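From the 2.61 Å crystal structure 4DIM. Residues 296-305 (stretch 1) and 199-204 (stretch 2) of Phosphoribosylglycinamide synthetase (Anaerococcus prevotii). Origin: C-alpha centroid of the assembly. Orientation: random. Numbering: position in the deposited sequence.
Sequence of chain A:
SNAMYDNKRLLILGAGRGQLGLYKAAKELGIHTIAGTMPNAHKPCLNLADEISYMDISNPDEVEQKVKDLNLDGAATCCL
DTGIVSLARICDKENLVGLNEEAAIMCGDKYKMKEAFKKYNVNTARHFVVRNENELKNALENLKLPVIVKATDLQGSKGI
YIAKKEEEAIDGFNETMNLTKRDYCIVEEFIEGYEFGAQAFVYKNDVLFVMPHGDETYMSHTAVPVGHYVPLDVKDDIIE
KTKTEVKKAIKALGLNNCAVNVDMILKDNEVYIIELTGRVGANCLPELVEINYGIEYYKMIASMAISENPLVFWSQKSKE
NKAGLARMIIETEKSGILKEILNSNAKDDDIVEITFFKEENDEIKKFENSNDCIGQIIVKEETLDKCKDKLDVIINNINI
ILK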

ATOM      1  N   GLU A 296      -8.211 -16.580  -1.565  1.00 85.40           N
ATOM      2  CA  GLU A 296      -9.143 -15.498  -1.920  1.00 84.00           C
ATOM      3  C   GLU A 296      -9.052 -14.447  -0.797  1.00 84.09           C
ATOM      4  O   GLU A 296      -9.698 -14.568   0.245  1.00 85.18           O
ATOM      5  CB  GLU A 296     -10.552 -16.061  -2.083  1.00 87.55           C
ATOM      6  CG  GLU A 296     -10.644 -17.044  -3.234  1.00 91.62           C
ATOM      7  CD  GLU A 296     -12.028 -17.621  -3.425  1.00116.44           C
ATOM      8  OE1 GLU A 296     -12.390 -18.581  -2.700  1.00103.34           O
ATOM      9  OE2 GLU A 296     -12.767 -17.082  -4.282  1.00107.72           O
ATOM     10  N   TYR A 297      -8.165 -13.483  -0.993  1.00 75.64           N
ATOM     11  CA  TYR A 297      -7.775 -12.478  -0.029  1.00 74.07           C
ATOM     12  C   TYR A 297      -8.737 -11.303   0.007  1.00 80.09           C
ATOM     13  O   TYR A 297      -9.034 -10.840   1.101  1.00 82.92           O
ATOM     14  CB  TYR A 297      -6.369 -12.036  -0.380  1.00 74.37           C
ATOM     15  CG  TYR A 297      -5.696 -11.186   0.656  1.00 76.18           C
ATOM     16  CD1 TYR A 297      -5.601 -11.607   1.975  1.00 80.01           C
ATOM     17  CD2 TYR A 297      -5.020 -10.025   0.296  1.00 74.60           C
ATOM     18  CE1 TYR A 297      -4.892 -10.869   2.920  1.00 81.42           C
ATOM     19  CE2 TYR A 297      -4.360  -9.254   1.241  1.00 74.49           C
ATOM     20  CZ  TYR A 297      -4.272  -9.691   2.549  1.00 79.31           C
ATOM     21  OH  TYR A 297      -3.548  -8.978   3.468  1.00 82.85           O
ATOM     22  N   TYR A 298      -9.331 -10.876  -1.134  1.00 75.11           N
ATOM     23  CA  TYR A 298     -10.407  -9.884  -1.060  1.00 74.19           C
ATOM     24  C   TYR A 298     -11.582 -10.421  -0.308  1.00 80.20           C
ATOM     25  O   TYR A 298     -12.326  -9.623   0.244  1.00 84.65           O
ATOM     26  CB  TYR A 298     -10.888  -9.418  -2.417  1.00 74.79           C
ATOM     27  CG  TYR A 298      -9.896  -8.579  -3.206  1.00 76.44           C
ATOM     28  CD1 TYR A 298      -9.577  -7.279  -2.812  1.00 75.76           C
ATOM     29  CD2 TYR A 298      -9.311  -9.066  -4.378  1.00 77.05           C
ATOM     30  CE1 TYR A 298      -8.688  -6.503  -3.552  1.00 72.86           C
ATOM     31  CE2 TYR A 298      -8.405  -8.308  -5.102  1.00 75.51           C
ATOM     32  CZ  TYR A 298      -8.163  -6.999  -4.738  1.00 79.11           C
ATOM     33  OH  TYR A 298      -7.387  -6.238  -5.578  1.00 79.85           O
ATOM     34  N   LYS A 299     -11.803 -11.740  -0.326  1.00 76.74           N
ATOM     35  CA  LYS A 299     -12.909 -12.379   0.386  1.00 79.06           C
ATOM     36  C   LYS A 299     -12.627 -12.408   1.851  1.00 83.47           C
ATOM     37  O   LYS A 299     -13.553 -12.259   2.624  1.00 84.98           O
ATOM     38  CB  LYS A 299     -13.185 -13.795  -0.134  1.00 82.59           C
ATOM     39  CG  LYS A 299     -13.923 -13.762  -1.453  1.00 84.75           C
ATOM     40  CD  LYS A 299     -14.390 -15.104  -1.881  1.00 83.61           C
ATOM     41  CE  LYS A 299     -15.116 -14.989  -3.193  1.00 85.07           C
ATOM     42  NZ  LYS A 299     -15.512 -16.308  -3.732  1.00 98.23           N
HETATM   43  N   MSE A 300     -11.351 -12.553   2.238  1.00 79.49           N
HETATM   44  CA  MSE A 300     -10.912 -12.526   3.640  1.00 78.77           C
HETATM   45  C   MSE A 300     -11.102 -11.129   4.184  1.00 84.75           C
HETATM   46  O   MSE A 300     -11.594 -10.961   5.303  1.00 88.08           O
HETATM   47  CB  MSE A 300      -9.431 -12.948   3.786  1.00 78.10           C
HETATM   48  CG  MSE A 300      -9.204 -14.434   3.621  1.00 81.92           C
HETATM   49 SE   MSE A 300      -7.388 -14.944   3.395  0.75 83.31          SE
HETATM   50  CE  MSE A 300      -6.795 -14.357   5.141  1.00 79.52           C
ATOM     51  N   ILE A 301     -10.801 -10.117   3.343  1.00 78.61           N
ATOM     52  CA  ILE A 301     -10.980  -8.710   3.725  1.00 76.39           C
ATOM     53  C   ILE A 301     -12.474  -8.386   3.911  1.00 79.07           C
ATOM     54  O   ILE A 301     -12.851  -7.823   4.935  1.00 79.03           O
ATOM     55  CB  ILE A 301     -10.320  -7.799   2.685  1.00 76.24           C
ATOM     56  CG1 ILE A 301      -8.790  -7.948   2.754  1.00 73.18           C
ATOM     57  CG2 ILE A 301     -10.739  -6.336   2.885  1.00 77.87           C
ATOM     58  CD1 ILE A 301      -8.061  -7.330   1.602  1.00 74.52           C
ATOM     59  N   ALA A 302     -13.292  -8.717   2.923  1.00 76.11           N
ATOM     60  CA  ALA A 302     -14.734  -8.416   2.925  1.00 79.45           C
ATOM     61  C   ALA A 302     -15.476  -9.159   4.007  1.00 87.01           C
ATOM     62  O   ALA A 302     -16.336  -8.577   4.655  1.00 91.52           O
ATOM     63  CB  ALA A 302     -15.349  -8.773   1.569  1.00 80.87           C
ATOM     64  N   SER A 303     -15.199 -10.456   4.176  1.00 81.93           N
ATOM     65  CA  SER A 303     -15.863 -11.262   5.212  1.00 83.30           C
ATOM     66  C   SER A 303     -15.489 -10.767   6.613  1.00 86.48           C
ATOM     67  O   SER A 303     -16.345 -10.711   7.470  1.00 88.63           O
ATOM     68  CB  SER A 303     -15.509 -12.741   5.072  1.00 84.67           C
ATOM     69  OG  SER A 303     -14.155 -13.016   5.399  1.00 87.54           O
HETATM   70  N   MSE A 304     -14.212 -10.411   6.843  1.00 80.32           N
HETATM   71  CA  MSE A 304     -13.787  -9.906   8.137  1.00 80.98           C
HETATM   72  C   MSE A 304     -14.558  -8.660   8.483  1.00 90.98           C
HETATM   73  O   MSE A 304     -15.116  -8.566   9.593  1.00 95.62           O
HETATM   74  CB  MSE A 304     -12.277  -9.612   8.130  1.00 79.50           C
HETATM   75  CG  MSE A 304     -11.691  -9.319   9.540  1.00 85.93           C
HETATM   76 SE   MSE A 304      -9.757  -9.384   9.588  0.88 88.33          SE
HETATM   77  CE  MSE A 304      -9.361  -8.182   8.145  1.00 80.59           C
ATOM     78  N   ALA A 305     -14.610  -7.708   7.510  1.00 85.82           N
ATOM     79  CA  ALA A 305     -15.321  -6.427   7.628  1.00 85.41           C
ATOM     80  C   ALA A 305     -16.705  -6.605   8.168  1.00 91.48           C
ATOM     81  O   ALA A 305     -17.064  -5.886   9.098  1.00 93.75           O
ATOM     82  CB  ALA A 305     -15.420  -5.707   6.274  1.00 83.60           C
TER
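Stretch 2 199-204: QAFVYK

Stretch 2 is an extended segment, with Gln 199 to Tyr 203 forming the end of a β-strand that begins earlier in the chain and Lys 204 turning out of it with positive phi and psi (55°/40°). It lies along the helix of stretch 1 and runs in broadly the same direction, the two axes crossing at 29° with a closest approach of 11.0 Å. The register places Phe 201 beside Ile 301, with their CA atoms 9.0 Å apart, and Tyr 203 beside Met 304, with a CA to CA distance of 8.1 Å. The CA-to-CB bonds alternate: those of Gln 199, Phe 201 and Tyr 203 point toward the helix, those of Ala 200 and Val 202 away. Together the two stretches bury 351 Å².

Apolar packing dominates, and Phe 201 is its center. With chi1 at -170° (t), its ring meets residues from three successive levels of the helix. Ile 301 approaches the ring at its edge, CG1 lying 4.1 Å from Phe 201 CE1. Met 304, modeled as selenomethionine, makes a tighter contact, its CE 3.2 Å from Phe 201 CZ. The spacing of Tyr 297, Met 300, Ile 301 and Met 304, three or four residues apart from one level to the next, lets these side chains reach the strand, with CA-to-CB toward it in Met 300 and Met 304 and sideways in Tyr 297 and Ile 301.

The aromatic contacts differ in geometry. Met 300, also selenomethionine, sets its CE over one face of the Phe 201 ring, 4.0 Å from the centroid and 9° off the normal, a CH-π arrangement. Tyr 297 meets Phe 201 obliquely: the ring planes are inclined at 56°, the centroids lie 5.6 Å apart, and Tyr 297 CE1 comes within 3.3 Å of Phe 201 CD1. Met 304 SE links two strand residues, standing 4.3 Å from the ring centroid of Phe 201 and 5.0 Å from that of Tyr 203, obliquely in both cases; it is 3.8 Å from Tyr 203 CD1.

Two side chains approach backbone carbonyls of the strand. The CA-to-CB bond of Tyr 297 points sideways, but its chi1 of -169° (t) carries the phenol to the strand, where Tyr 297 OH lies 3.1 Å from Ala 200 O, which sits near the plane of the Tyr 297 ring at its edge. Met 304 SE is 3.8 Å from Val 202 O. Within the helix, backbone hydrogen bonds such as Ile 301 N to Tyr 297 O (2.9 Å) and Met 304 N to Met 300 O (3.1 Å) join the residues that carry the contact.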

ATOM      1  N   GLN A 199       3.291  -7.595   2.948  1.00 66.79           N
ATOM      2  CA  GLN A 199       1.867  -7.656   3.222  1.00 64.51           C
ATOM      3  C   GLN A 199       1.669  -8.486   4.450  1.00 66.35           C
ATOM      4  O   GLN A 199       2.423  -9.424   4.692  1.00 67.21           O
ATOM      5  CB  GLN A 199       1.045  -8.285   2.066  1.00 65.32           C
ATOM      6  CG  GLN A 199       1.045  -7.552   0.733  1.00 66.97           C
ATOM      7  CD  GLN A 199       0.554  -6.126   0.766  1.00 76.64           C
ATOM      8  OE1 GLN A 199      -0.643  -5.864   0.826  1.00 74.91           O
ATOM      9  NE2 GLN A 199       1.464  -5.170   0.756  1.00 71.23           N
ATOM     10  N   ALA A 200       0.652  -8.184   5.207  1.00 62.30           N
ATOM     11  CA  ALA A 200       0.326  -8.974   6.370  1.00 63.93           C
ATOM     12  C   ALA A 200      -1.157  -8.872   6.616  1.00 72.59           C
ATOM     13  O   ALA A 200      -1.864  -8.160   5.908  1.00 71.66           O
ATOM     14  CB  ALA A 200       1.138  -8.555   7.588  1.00 63.64           C
ATOM     15  N   PHE A 201      -1.640  -9.687   7.516  1.00 72.90           N
ATOM     16  CA  PHE A 201      -3.056  -9.713   7.823  1.00 74.88           C
ATOM     17  C   PHE A 201      -3.172 -10.056   9.289  1.00 80.79           C
ATOM     18  O   PHE A 201      -2.563 -11.035   9.712  1.00 80.12           O
ATOM     19  CB  PHE A 201      -3.749 -10.748   6.925  1.00 76.71           C
ATOM     20  CG  PHE A 201      -5.250 -10.730   6.963  1.00 80.41           C
ATOM     21  CD1 PHE A 201      -5.978 -10.073   5.982  1.00 83.12           C
ATOM     22  CD2 PHE A 201      -5.939 -11.448   7.922  1.00 85.59           C
ATOM     23  CE1 PHE A 201      -7.367 -10.114   5.980  1.00 85.24           C
ATOM     24  CE2 PHE A 201      -7.326 -11.458   7.937  1.00 89.75           C
ATOM     25  CZ  PHE A 201      -8.027 -10.812   6.951  1.00 87.33           C
ATOM     26  N   VAL A 202      -3.876  -9.221  10.065  1.00 78.74           N
ATOM     27  CA  VAL A 202      -4.079  -9.443  11.495  1.00 80.26           C
ATOM     28  C   VAL A 202      -5.611  -9.665  11.797  1.00 82.57           C
ATOM     29  O   VAL A 202      -6.450  -8.911  11.354  1.00 79.39           O
ATOM     30  CB  VAL A 202      -3.407  -8.332  12.360  1.00 83.94           C
ATOM     31  CG1 VAL A 202      -3.864  -6.934  11.990  1.00 83.73           C
ATOM     32  CG2 VAL A 202      -3.589  -8.596  13.856  1.00 87.06           C
ATOM     33  N   TYR A 203      -5.945 -10.733  12.531  1.00 83.37           N
ATOM     34  CA  TYR A 203      -7.341 -11.073  12.905  1.00 86.49           C
ATOM     35  C   TYR A 203      -7.396 -11.589  14.332  1.00 91.77           C
ATOM     36  O   TYR A 203      -6.768 -12.600  14.638  1.00 91.92           O
ATOM     37  CB  TYR A 203      -7.876 -12.144  11.952  1.00 87.04           C
ATOM     38  CG  TYR A 203      -9.218 -12.716  12.347  1.00 90.22           C
ATOM     39  CD1 TYR A 203     -10.356 -11.925  12.345  1.00 93.58           C
ATOM     40  CD2 TYR A 203      -9.372 -14.076  12.599  1.00 91.52           C
ATOM     41  CE1 TYR A 203     -11.608 -12.461  12.637  1.00 97.18           C
ATOM     42  CE2 TYR A 203     -10.621 -14.626  12.869  1.00 94.20           C
ATOM     43  CZ  TYR A 203     -11.733 -13.810  12.913  1.00 99.23           C
ATOM     44  OH  TYR A 203     -12.980 -14.327  13.142  1.00102.95           O
ATOM     45  N   LYS A 204      -8.139 -10.908  15.198  1.00 90.33           N
ATOM     46  CA  LYS A 204      -8.259 -11.260  16.620  1.00 93.51           C
ATOM     47  C   LYS A 204      -6.859 -11.342  17.255  1.00 99.85           C
ATOM     48  O   LYS A 204      -6.551 -12.255  18.020  1.00102.63           O
ATOM     49  CB  LYS A 204      -9.053 -12.559  16.821  1.00 96.06           C
ATOM     50  CG  LYS A 204     -10.493 -12.467  16.351  1.00 99.70           C
ATOM     51  CD  LYS A 204     -11.151 -13.843  16.429  1.00106.92           C
ATOM     52  CE  LYS A 204     -12.660 -13.795  16.341  1.00118.64           C
ATOM     53  NZ  LYS A 204     -13.278 -13.617  17.676  1.00137.19           N
TER